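Local atomic coordinates of phosphotriesterase, putative (Deinococcus radiodurans, PDB entry 4J35), a protein that probably hydrolyses lactones at a two-metal centre, here in a variant engineered toward organophosphate hydrolysis. Residues Phe78-Glu81 with Val82-Thr86; Pro282-Lys285 with Asp286-Pro289. The protein carries 7 engineered substitutions. All coordinates share one frame; numbering follows the deposited sequence.

Interaction 1: Phe78-Glu81 with Val82-Thr86; sequences FLRE and VSEAT
Val82 CG2 meets the ring of Phe78 obliquely, four residues on along the same helix. Val82 CG2 is 3.6 Å from Phe78 CE2 and 4.1 Å from the ring centroid. It sits off-centre, 30° from the ring normal, and makes a CH-pi contact. The first torsion of Phe78 puts CG anti to its own N (chi1 -178°), and the ring then swings toward the next turn. In Val82, CG2 lies beside the backbone N, anti to the carbonyl carbon, which turns it back to the Phe78 ring. The backbone joins the same pair, since Val82 N donates to Phe78 O at 3.0 Å.

The helix, residues 76-86, is the crossover helix of a beta-alpha-beta unit of the TIM barrel. It connects strand 61-66 to strand 89-91. Val82 also packs on Ile90 of the latter, and Phe78 meets Phe40 edge-to-face.

Arg80 and Glu84 lie side by side and point the same way. Glu84 OE2 rests on the aliphatic part of Arg80, 3.4 Å from Arg80 CG. Glu84 OE2 stays 4.2 Å from Arg80 NE and well out of the guanidinium plane. The two charges may attract each other, but no N-H aims at the oxygen. Glu84 N donates to Arg80 O at 2.8 Å.

The Glu81 chain is extended beyond CG, and its OE2 hydrogen-bonds to His42 NE2. Glu81 O accepts from Ala85 N at 3.0 Å, a bent bond with an N-H...O angle of 137°. Near the C-terminal end, Thr86 OG1 turns back to Val82 O at 2.9 Å and also bonds to Leu88 N.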
ATOM      1  N   PHE A  78       2.546   5.069 -16.837  1.00 41.23           N
ATOM      2  CA  PHE A  78       2.731   6.384 -16.224  1.00 39.15           C
ATOM      3  C   PHE A  78       3.726   6.284 -15.051  1.00 38.22           C
ATOM      4  O   PHE A  78       4.672   7.065 -14.955  1.00 33.33           O
ATOM      5  CB  PHE A  78       1.385   7.009 -15.794  1.00 38.63           C
ATOM      6  CG  PHE A  78       1.530   8.394 -15.202  1.00 36.68           C
ATOM      7  CD1 PHE A  78       1.642   9.508 -16.020  1.00 39.06           C
ATOM      8  CD2 PHE A  78       1.587   8.579 -13.834  1.00 30.58           C
ATOM      9  CE1 PHE A  78       1.822  10.760 -15.474  1.00 39.92           C
ATOM     10  CE2 PHE A  78       1.762   9.838 -13.291  1.00 37.99           C
ATOM     11  CZ  PHE A  78       1.880  10.924 -14.108  1.00 37.85           C
ATOM     12  N   LEU A  79       3.564   5.292 -14.172  1.00 31.49           N
ATOM     13  CA  LEU A  79       4.543   5.116 -13.104  1.00 30.61           C
ATOM     14  C   LEU A  79       5.972   4.962 -13.644  1.00 42.79           C
ATOM     15  O   LEU A  79       6.919   5.471 -13.053  1.00 39.73           O
ATOM     16  CB  LEU A  79       4.205   3.873 -12.274  1.00 38.09           C
ATOM     17  CG  LEU A  79       2.847   3.854 -11.572  1.00 34.67           C
ATOM     18  CD1 LEU A  79       2.760   2.570 -10.773  1.00 32.83           C
ATOM     19  CD2 LEU A  79       2.633   5.051 -10.656  1.00 33.59           C
ATOM     20  N   ARG A  80       6.137   4.250 -14.757  1.00 37.33           N
ATOM     21  CA  ARG A  80       7.466   4.128 -15.379  1.00 41.35           C
ATOM     22  C   ARG A  80       7.991   5.470 -15.881  1.00 37.90           C
ATOM     23  O   ARG A  80       9.176   5.772 -15.720  1.00 41.02           O
ATOM     24  CB  ARG A  80       7.448   3.111 -16.524  1.00 42.50           C
ATOM     25  CG  ARG A  80       8.804   2.912 -17.196  1.00 49.60           C
ATOM     26  CD  ARG A  80       8.846   1.618 -17.996  1.00 53.01           C
ATOM     27  NE  ARG A  80       7.957   1.674 -19.149  1.00 61.19           N
ATOM     28  CZ  ARG A  80       7.782   0.684 -20.019  1.00 50.54           C
ATOM     29  NH1 ARG A  80       8.431  -0.461 -19.876  1.00 60.61           N
ATOM     30  NH2 ARG A  80       6.945   0.844 -21.033  1.00 60.90           N
ATOM     31  N   GLU A  81       7.120   6.296 -16.446  1.00 41.82           N
ATOM     32  CA  GLU A  81       7.537   7.635 -16.861  1.00 43.10           C
ATOM     33  C   GLU A  81       8.062   8.439 -15.692  1.00 55.10           C
ATOM     34  O   GLU A  81       9.066   9.141 -15.823  1.00 46.69           O
ATOM     35  CB  GLU A  81       6.381   8.430 -17.456  1.00 46.61           C
ATOM     36  CG  GLU A  81       5.901   7.978 -18.789  1.00 53.69           C
ATOM     37  CD  GLU A  81       4.811   8.892 -19.315  1.00 60.91           C
ATOM     38  OE1 GLU A  81       5.048  10.124 -19.420  1.00 64.00           O
ATOM     39  OE2 GLU A  81       3.716   8.378 -19.612  1.00 65.91           O
ATOM     40  N   VAL A  82       7.352   8.379 -14.565  1.00 42.94           N
ATOM     41  CA  VAL A  82       7.741   9.144 -13.382  1.00 38.31           C
ATOM     42  C   VAL A  82       9.088   8.636 -12.857  1.00 40.85           C
ATOM     43  O   VAL A  82       9.955   9.426 -12.503  1.00 44.59           O
ATOM     44  CB  VAL A  82       6.665   9.034 -12.278  1.00 37.68           C
ATOM     45  CG1 VAL A  82       7.123   9.724 -11.008  1.00 36.51           C
ATOM     46  CG2 VAL A  82       5.342   9.626 -12.768  1.00 41.23           C
ATOM     47  N   SER A  83       9.250   7.310 -12.806  1.00 43.53           N
ATOM     48  CA  SER A  83      10.498   6.693 -12.351  1.00 40.25           C
ATOM     49  C   SER A  83      11.690   7.032 -13.239  1.00 44.90           C
ATOM     50  O   SER A  83      12.761   7.385 -12.743  1.00 49.46           O
ATOM     51  CB  SER A  83      10.351   5.159 -12.288  1.00 39.60           C
ATOM     52  OG  SER A  83      11.542   4.561 -11.776  1.00 40.21           O
ATOM     53  N   GLU A  84      11.505   6.908 -14.549  1.00 47.88           N
ATOM     54  CA  GLU A  84      12.573   7.183 -15.508  1.00 52.88           C
ATOM     55  C   GLU A  84      12.934   8.667 -15.555  1.00 52.09           C
ATOM     56  O   GLU A  84      14.064   9.034 -15.896  1.00 51.58           O
ATOM     57  CB  GLU A  84      12.177   6.700 -16.911  1.00 59.29           C
ATOM     58  CG  GLU A  84      12.105   5.177 -17.068  1.00 61.35           C
ATOM     59  CD  GLU A  84      11.668   4.733 -18.470  1.00 59.66           C
ATOM     60  OE1 GLU A  84      11.246   5.596 -19.270  1.00 65.50           O
ATOM     61  OE2 GLU A  84      11.753   3.520 -18.771  1.00 65.26           O
ATOM     62  N   ALA A  85      11.991   9.536 -15.207  1.00 48.31           N
ATOM     63  CA  ALA A  85      12.272  10.966 -15.210  1.00 53.35           C
ATOM     64  C   ALA A  85      13.066  11.411 -13.965  1.00 56.52           C
ATOM     65  O   ALA A  85      13.806  12.379 -14.024  1.00 57.04           O
ATOM     66  CB  ALA A  85      10.979  11.755 -15.333  1.00 51.34           C
ATOM     67  N   THR A  86      12.935  10.695 -12.848  1.00 38.23           N
ATOM     68  CA  THR A  86      13.479  11.174 -11.581  1.00 43.03           C
ATOM     69  C   THR A  86      14.509  10.273 -10.932  1.00 47.78           C
ATOM     70  O   THR A  86      15.294  10.728 -10.097  1.00 50.20           O
ATOM     71  CB  THR A  86      12.359  11.345 -10.564  1.00 45.23           C
ATOM     72  OG1 THR A  86      11.776  10.064 -10.302  1.00 49.10           O
ATOM     73  CG2 THR A  86      11.301  12.286 -11.103  1.00 40.66           C
TER

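Interaction 2: Pro282-Lys285 with Asp286-Pro289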
ATOM      1  N   PRO A 282      -8.163  20.230   8.377  1.00 53.52           N
ATOM      2  CA  PRO A 282      -7.169  19.732   9.332  1.00 49.49           C
ATOM      3  C   PRO A 282      -6.864  18.246   9.134  1.00 42.89           C
ATOM      4  O   PRO A 282      -5.724  17.850   9.311  1.00 43.21           O
ATOM      5  CB  PRO A 282      -7.835  19.988  10.694  1.00 52.23           C
ATOM      6  CG  PRO A 282      -8.762  21.155  10.439  1.00 55.46           C
ATOM      7  CD  PRO A 282      -9.276  20.932   9.042  1.00 58.30           C
ATOM      8  N   ALA A 283      -7.875  17.467   8.773  1.00 49.28           N
ATOM      9  CA  ALA A 283      -7.733  16.028   8.586  1.00 43.99           C
ATOM     10  C   ALA A 283      -6.711  15.707   7.511  1.00 47.13           C
ATOM     11  O   ALA A 283      -6.009  14.694   7.589  1.00 46.16           O
ATOM     12  CB  ALA A 283      -9.060  15.439   8.207  1.00 43.17           C
ATOM     13  N   VAL A 284      -6.634  16.554   6.492  1.00 37.87           N
ATOM     14  CA  VAL A 284      -5.808  16.222   5.332  1.00 42.55           C
ATOM     15  C   VAL A 284      -4.510  17.029   5.268  1.00 35.36           C
ATOM     16  O   VAL A 284      -3.725  16.863   4.341  1.00 36.53           O
ATOM     17  CB  VAL A 284      -6.589  16.341   3.998  1.00 36.85           C
ATOM     18  CG1 VAL A 284      -7.764  15.401   3.981  1.00 45.91           C
ATOM     19  CG2 VAL A 284      -7.070  17.810   3.737  1.00 34.03           C
ATOM     20  N   LYS A 285      -4.263  17.869   6.267  1.00 39.55           N
ATOM     21  CA  LYS A 285      -3.154  18.837   6.188  1.00 34.34           C
ATOM     22  C   LYS A 285      -1.773  18.200   6.069  1.00 47.46           C
ATOM     23  O   LYS A 285      -0.905  18.692   5.333  1.00 36.21           O
ATOM     24  CB  LYS A 285      -3.151  19.731   7.430  1.00 49.82           C
ATOM     25  CG  LYS A 285      -2.063  20.783   7.404  1.00 48.84           C
ATOM     26  CD  LYS A 285      -2.108  21.684   8.624  1.00 56.08           C
ATOM     27  CE  LYS A 285      -1.037  22.788   8.522  1.00 65.44           C
ATOM     28  NZ  LYS A 285      -1.049  23.741   9.684  1.00 82.94           N
ATOM     29  N   ASP A 286      -1.539  17.139   6.845  1.00 41.52           N
ATOM     30  CA  ASP A 286      -0.256  16.449   6.803  1.00 43.24           C
ATOM     31  C   ASP A 286      -0.319  15.193   5.952  1.00 37.44           C
ATOM     32  O   ASP A 286       0.585  14.371   6.040  1.00 37.25           O
ATOM     33  CB  ASP A 286       0.182  16.015   8.207  1.00 41.31           C
ATOM     34  CG  ASP A 286       0.407  17.185   9.152  1.00 54.33           C
ATOM     35  OD1 ASP A 286       0.949  18.229   8.710  1.00 47.31           O
ATOM     36  OD2 ASP A 286       0.034  17.043  10.341  1.00 46.68           O
ATOM     37  N   TRP A 287      -1.377  15.031   5.162  1.00 35.52           N
ATOM     38  CA  TRP A 287      -1.568  13.816   4.396  1.00 36.78           C
ATOM     39  C   TRP A 287      -0.899  13.936   3.038  1.00 34.47           C
ATOM     40  O   TRP A 287      -1.579  14.126   2.011  1.00 35.58           O
ATOM     41  CB  TRP A 287      -3.054  13.516   4.246  1.00 42.19           C
ATOM     42  CG  TRP A 287      -3.365  12.204   3.630  1.00 31.15           C
ATOM     43  CD1 TRP A 287      -2.750  10.988   3.883  1.00 37.41           C
ATOM     44  CD2 TRP A 287      -4.396  11.938   2.679  1.00 36.04           C
ATOM     45  NE1 TRP A 287      -3.340  10.011   3.128  1.00 35.78           N
ATOM     46  CE2 TRP A 287      -4.340  10.574   2.370  1.00 37.21           C
ATOM     47  CE3 TRP A 287      -5.359  12.747   2.030  1.00 44.75           C
ATOM     48  CZ2 TRP A 287      -5.224   9.977   1.462  1.00 44.99           C
ATOM     49  CZ3 TRP A 287      -6.222  12.152   1.113  1.00 39.61           C
ATOM     50  CH2 TRP A 287      -6.155  10.778   0.853  1.00 44.88           C
ATOM     51  N   HIS A 288       0.434  13.835   3.055  1.00 31.51           N
ATOM     52  CA  HIS A 288       1.248  13.946   1.858  1.00 32.40           C
ATOM     53  C   HIS A 288       2.575  13.304   2.120  1.00 31.54           C
ATOM     54  O   HIS A 288       2.968  13.114   3.264  1.00 35.22           O
ATOM     55  CB  HIS A 288       1.448  15.456   1.517  1.00 36.90           C
ATOM     56  CG  HIS A 288       2.214  16.196   2.562  1.00 39.78           C
ATOM     57  ND1 HIS A 288       3.588  16.166   2.631  1.00 36.67           N
ATOM     58  CD2 HIS A 288       1.799  16.948   3.607  1.00 38.23           C
ATOM     59  CE1 HIS A 288       3.989  16.899   3.657  1.00 39.25           C
ATOM     60  NE2 HIS A 288       2.918  17.374   4.271  1.00 34.18           N
ATOM     61  N   PRO A 289       3.281  12.905   1.069  1.00 33.12           N
ATOM     62  CA  PRO A 289       4.375  11.946   1.321  1.00 36.56           C
ATOM     63  C   PRO A 289       5.679  12.463   1.935  1.00 34.91           C
ATOM     64  O   PRO A 289       6.631  11.705   2.070  1.00 33.72           O
ATOM     65  CB  PRO A 289       4.658  11.384  -0.067  1.00 35.96           C
ATOM     66  CG  PRO A 289       4.184  12.458  -0.997  1.00 32.52           C
ATOM     67  CD  PRO A 289       2.966  13.014  -0.359  1.00 35.19           C
TER
HETATM   68  O   HOH W   1      -3.391  15.969   8.935  1.00 40.33           O
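A water bridges Pro282 O and Asp286 N. The water accepts from Asp286 N at 3.0 Å and lies 3.0 Å from Pro282 O, one of several acceptors sharing its protons. The bridge reaches the third residue of a type I beta turn, Val284 to Trp287, in the loop region that follows barrel strand 266-269. Trp287 N closes the turn on Val284 O at 3.1 Å. The N-H points well at the oxygen, but the donor stands 67° out of the carbonyl plane and so misses the lone pairs.

The turn also brings two side chains together. Val284 CG1 touches Trp287 CE3 at 4.1 Å, on the benzo part of the indole. Trp287 has CG anti to its own N (chi1 -172°), and the ring runs on away from the helix. The indole stands about 4 Å from the side chain of Asp264, a metal ligand, at the nearest atoms, and its NE1 makes a weak bond to His263 O. Trp287 thus flanks the metal site.

Next along the chain, His288 ND1 caps Leu290 N ahead of helix 291-303. Lys285 O lies in the plane of the His288 ring, at its edge, 3.7 Å from His288 CD2.

From the N terminus, interaction 1 comes first, within helix 76-86 between barrel strands 61-66 and 89-91. Interaction 2 follows much later, between strand 266-269 and helix 291-303. Both are local, in series, and neither nests in nor crosses the other. Interaction 1 spans successive helical turns and closes no loop; interaction 2 closes one tight turn. Their centres are about 24 Å apart, and their nearest atoms about 11 Å. Helix 42-58 is common ground: Phe78 and Thr86 pack on it from residues 78-86, and Pro289 from residues 286-289. Strand 17-26 lies between strands 61-66 and 266-269 in the parallel sheet.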